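Local coordinates for protein branched-chain alpha-ketoacid decarboxylase (Lactococcus lactis, PDB 2VBF) that probably decarboxylates branched-chain and aromatic alpha-keto acids to aldehydes, using thiamine diphosphate and a magnesium ion as cofactors, at residues 36-41 and 171-176. Sequence-based numbering, arbitrary orientation.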
ATOM      1  N   HIS A  36     -20.879  -9.203  14.139  1.00 17.31           N
ATOM      2  CA  HIS A  36     -21.396  -8.742  15.431  1.00 17.66           C
ATOM      3  C   HIS A  36     -21.142  -9.752  16.554  1.00 17.32           C
ATOM      4  O   HIS A  36     -20.737  -9.374  17.648  1.00 17.63           O
ATOM      5  CB  HIS A  36     -22.889  -8.440  15.348  1.00 18.49           C
ATOM      6  CG  HIS A  36     -23.517  -8.160  16.678  1.00 20.43           C
ATOM      7  ND1 HIS A  36     -23.340  -6.968  17.345  1.00 22.73           N
ATOM      8  CD2 HIS A  36     -24.307  -8.924  17.470  1.00 21.93           C
ATOM      9  CE1 HIS A  36     -24.001  -7.005  18.489  1.00 22.97           C
ATOM     10  NE2 HIS A  36     -24.589  -8.185  18.593  1.00 21.07           N
ATOM     11  N   GLU A  37     -21.381 -11.034  16.279  1.00 17.80           N
ATOM     12  CA  GLU A  37     -21.137 -12.092  17.261  1.00 19.33           C
ATOM     13  C   GLU A  37     -19.684 -12.124  17.727  1.00 18.36           C
ATOM     14  O   GLU A  37     -19.400 -12.469  18.881  1.00 17.42           O
ATOM     15  CB  GLU A  37     -21.445 -13.470  16.691  1.00 19.47           C
ATOM     16  CG  GLU A  37     -22.880 -13.808  16.436  1.00 23.50           C
ATOM     17  CD  GLU A  37     -23.021 -15.237  15.925  1.00 23.19           C
ATOM     18  OE1 GLU A  37     -22.157 -16.085  16.246  1.00 29.70           O
ATOM     19  OE2 GLU A  37     -23.998 -15.512  15.209  1.00 28.53           O
ATOM     20  N   LEU A  38     -18.770 -11.798  16.809  1.00 17.97           N
ATOM     21  CA  LEU A  38     -17.339 -11.727  17.120  1.00 17.23           C
ATOM     22  C   LEU A  38     -16.944 -10.491  17.939  1.00 16.61           C
ATOM     23  O   LEU A  38     -15.782 -10.367  18.336  1.00 17.53           O
ATOM     24  CB  LEU A  38     -16.510 -11.767  15.828  1.00 18.23           C
ATOM     25  CG  LEU A  38     -16.593 -13.038  14.976  1.00 19.28           C
ATOM     26  CD1 LEU A  38     -15.823 -12.864  13.655  1.00 20.16           C
ATOM     27  CD2 LEU A  38     -16.077 -14.249  15.751  1.00 20.98           C
ATOM     28  N   GLY A  39     -17.893  -9.584  18.188  1.00 15.38           N
ATOM     29  CA  GLY A  39     -17.648  -8.386  18.984  1.00 15.70           C
ATOM     30  C   GLY A  39     -17.226  -7.167  18.181  1.00 15.24           C
ATOM     31  O   GLY A  39     -16.854  -6.143  18.766  1.00 15.99           O
ATOM     32  N   ILE A  40     -17.286  -7.273  16.856  1.00 15.14           N
ATOM     33  CA  ILE A  40     -16.920  -6.179  15.964  1.00 14.96           C
ATOM     34  C   ILE A  40     -18.073  -5.173  15.898  1.00 15.00           C
ATOM     35  O   ILE A  40     -19.209  -5.529  15.570  1.00 15.32           O
ATOM     36  CB  ILE A  40     -16.547  -6.685  14.532  1.00 14.46           C
ATOM     37  CG1 ILE A  40     -15.369  -7.670  14.600  1.00 14.08           C
ATOM     38  CG2 ILE A  40     -16.177  -5.511  13.609  1.00 14.71           C
ATOM     39  CD1 ILE A  40     -15.156  -8.484  13.320  1.00 13.58           C
ATOM     40  N   GLU A  41     -17.749  -3.917  16.203  1.00 15.96           N
ATOM     41  CA  GLU A  41     -18.729  -2.828  16.236  1.00 17.14           C
ATOM     42  C   GLU A  41     -18.434  -1.729  15.211  1.00 15.40           C
ATOM     43  O   GLU A  41     -19.199  -0.769  15.069  1.00 14.54           O
ATOM     44  CB  GLU A  41     -18.764  -2.252  17.652  1.00 17.90           C
ATOM     45  CG  GLU A  41     -19.305  -3.258  18.686  1.00 19.30           C
ATOM     46  CD  GLU A  41     -19.114  -2.815  20.127  1.00 22.69           C
ATOM     47  OE1 GLU A  41     -18.687  -1.675  20.384  1.00 25.96           O
ATOM     48  OE2 GLU A  41     -19.396  -3.627  21.027  1.00 28.97           O
ATOM     49  N   ARG A 171     -17.272 -21.280   8.046  1.00 15.15           N
ATOM     50  CA  ARG A 171     -16.019 -22.016   7.969  1.00 16.01           C
ATOM     51  C   ARG A 171     -14.847 -21.079   8.216  1.00 15.62           C
ATOM     52  O   ARG A 171     -13.990 -21.362   9.043  1.00 16.04           O
ATOM     53  CB  ARG A 171     -15.842 -22.683   6.613  1.00 15.17           C
ATOM     54  CG  ARG A 171     -14.502 -23.448   6.482  1.00 15.07           C
ATOM     55  CD  ARG A 171     -14.335 -24.111   5.140  1.00 16.11           C
ATOM     56  NE  ARG A 171     -14.208 -23.188   4.009  1.00 16.68           N
ATOM     57  CZ  ARG A 171     -13.098 -22.529   3.697  1.00 16.24           C
ATOM     58  NH1 ARG A 171     -12.009 -22.633   4.450  1.00 15.57           N
ATOM     59  NH2 ARG A 171     -13.087 -21.750   2.631  1.00 17.42           N
ATOM     60  N   VAL A 172     -14.812 -19.963   7.498  1.00 15.26           N
ATOM     61  CA  VAL A 172     -13.645 -19.079   7.602  1.00 14.85           C
ATOM     62  C   VAL A 172     -13.616 -18.349   8.953  1.00 14.03           C
ATOM     63  O   VAL A 172     -12.549 -18.213   9.541  1.00 15.49           O
ATOM     64  CB  VAL A 172     -13.533 -18.102   6.394  1.00 14.82           C
ATOM     65  CG1 VAL A 172     -13.589 -18.870   5.062  1.00 13.78           C
ATOM     66  CG2 VAL A 172     -14.615 -17.023   6.450  1.00 18.33           C
ATOM     67  N   LEU A 173     -14.769 -17.918   9.469  1.00 14.51           N
ATOM     68  CA  LEU A 173     -14.808 -17.243  10.759  1.00 14.91           C
ATOM     69  C   LEU A 173     -14.554 -18.206  11.915  1.00 14.66           C
ATOM     70  O   LEU A 173     -14.017 -17.814  12.945  1.00 14.94           O
ATOM     71  CB  LEU A 173     -16.127 -16.485  10.952  1.00 14.34           C
ATOM     72  CG  LEU A 173     -16.397 -15.364   9.943  1.00 15.48           C
ATOM     73  CD1 LEU A 173     -17.721 -14.683  10.224  1.00 14.63           C
ATOM     74  CD2 LEU A 173     -15.277 -14.327   9.939  1.00 13.94           C
ATOM     75  N   SER A 174     -14.953 -19.468  11.747  1.00 16.59           N
ATOM     76  CA  SER A 174     -14.596 -20.501  12.719  1.00 17.13           C
ATOM     77  C   SER A 174     -13.077 -20.679  12.749  1.00 16.18           C
ATOM     78  O   SER A 174     -12.495 -20.825  13.830  1.00 17.02           O
ATOM     79  CB  SER A 174     -15.302 -21.822  12.395  1.00 18.75           C
ATOM     80  OG  SER A 174     -16.692 -21.713  12.664  1.00 20.44           O
ATOM     81  N   GLN A 175     -12.436 -20.628  11.580  1.00 17.20           N
ATOM     82  CA  GLN A 175     -10.967 -20.658  11.504  1.00 17.15           C
ATOM     83  C   GLN A 175     -10.352 -19.416  12.156  1.00 16.59           C
ATOM     84  O   GLN A 175      -9.330 -19.511  12.830  1.00 16.54           O
ATOM     85  CB  GLN A 175     -10.474 -20.820  10.069  1.00 20.31           C
ATOM     86  CG  GLN A 175      -9.035 -21.320   9.948  1.00 22.56           C
ATOM     87  CD  GLN A 175      -8.830 -22.766  10.410  1.00 28.03           C
ATOM     88  OE1 GLN A 175      -9.784 -23.476  10.806  1.00 35.42           O
ATOM     89  NE2 GLN A 175      -7.595 -23.224  10.332  1.00 28.32           N
ATOM     90  N   LEU A 176     -10.975 -18.249  11.980  1.00 14.67           N
ATOM     91  CA  LEU A 176     -10.523 -17.052  12.701  1.00 15.09           C
ATOM     92  C   LEU A 176     -10.542 -17.297  14.213  1.00 15.49           C
ATOM     93  O   LEU A 176      -9.580 -17.002  14.916  1.00 16.05           O
ATOM     94  CB  LEU A 176     -11.362 -15.834  12.328  1.00 15.72           C
ATOM     95  CG  LEU A 176     -10.956 -14.542  13.043  1.00 15.89           C
ATOM     96  CD1 LEU A 176     -10.858 -13.389  12.065  1.00 18.78           C
ATOM     97  CD2 LEU A 176     -11.892 -14.213  14.196  1.00 20.08           C
TER
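L38, the residue before the Schellman glycine G39, packs against L173 and L176 of helix 165-179 where two helices, 27-37 and 165-179, lie on one side of the parallel six-stranded sheet of the N-terminal, thiamine-diphosphate-binding part of the chain. The contact is wholly apolar. A single methyl of L38, CD1, does the touching: it lies 4.0 Å from L173 CD2 and 4.2 Å from L176 CD2. L173 and L176 are three residues apart, about one helical turn; they present their side chains on the same face of the helix, and each CD2 reaches L38 CD1. Their first torsions differ: L173 has CG anti to its carbonyl carbon (chi1 -62°), whereas L176 has CG anti to its backbone N (chi1 180°), and the two CD2 methyls still converge on L38. Only 119 Å² is buried between the segments, and the closest CA atoms, those of L38 and L173, stand 8.8 Å apart, evidence that leucine branches rather than backbones bridge the gap. On the sheet side, L173 and L176 both touch V117 of strand 116-122, and L173 also touches R34 of helix 27-37.

The turn after L38 is a Schellman motif: G39 has positive phi (92°), and two backbone bonds run back into the last helical turn, after which the chain runs through I40 into strand 42-45. In one of the two, G39 N donates to H36 O at 2.9 Å.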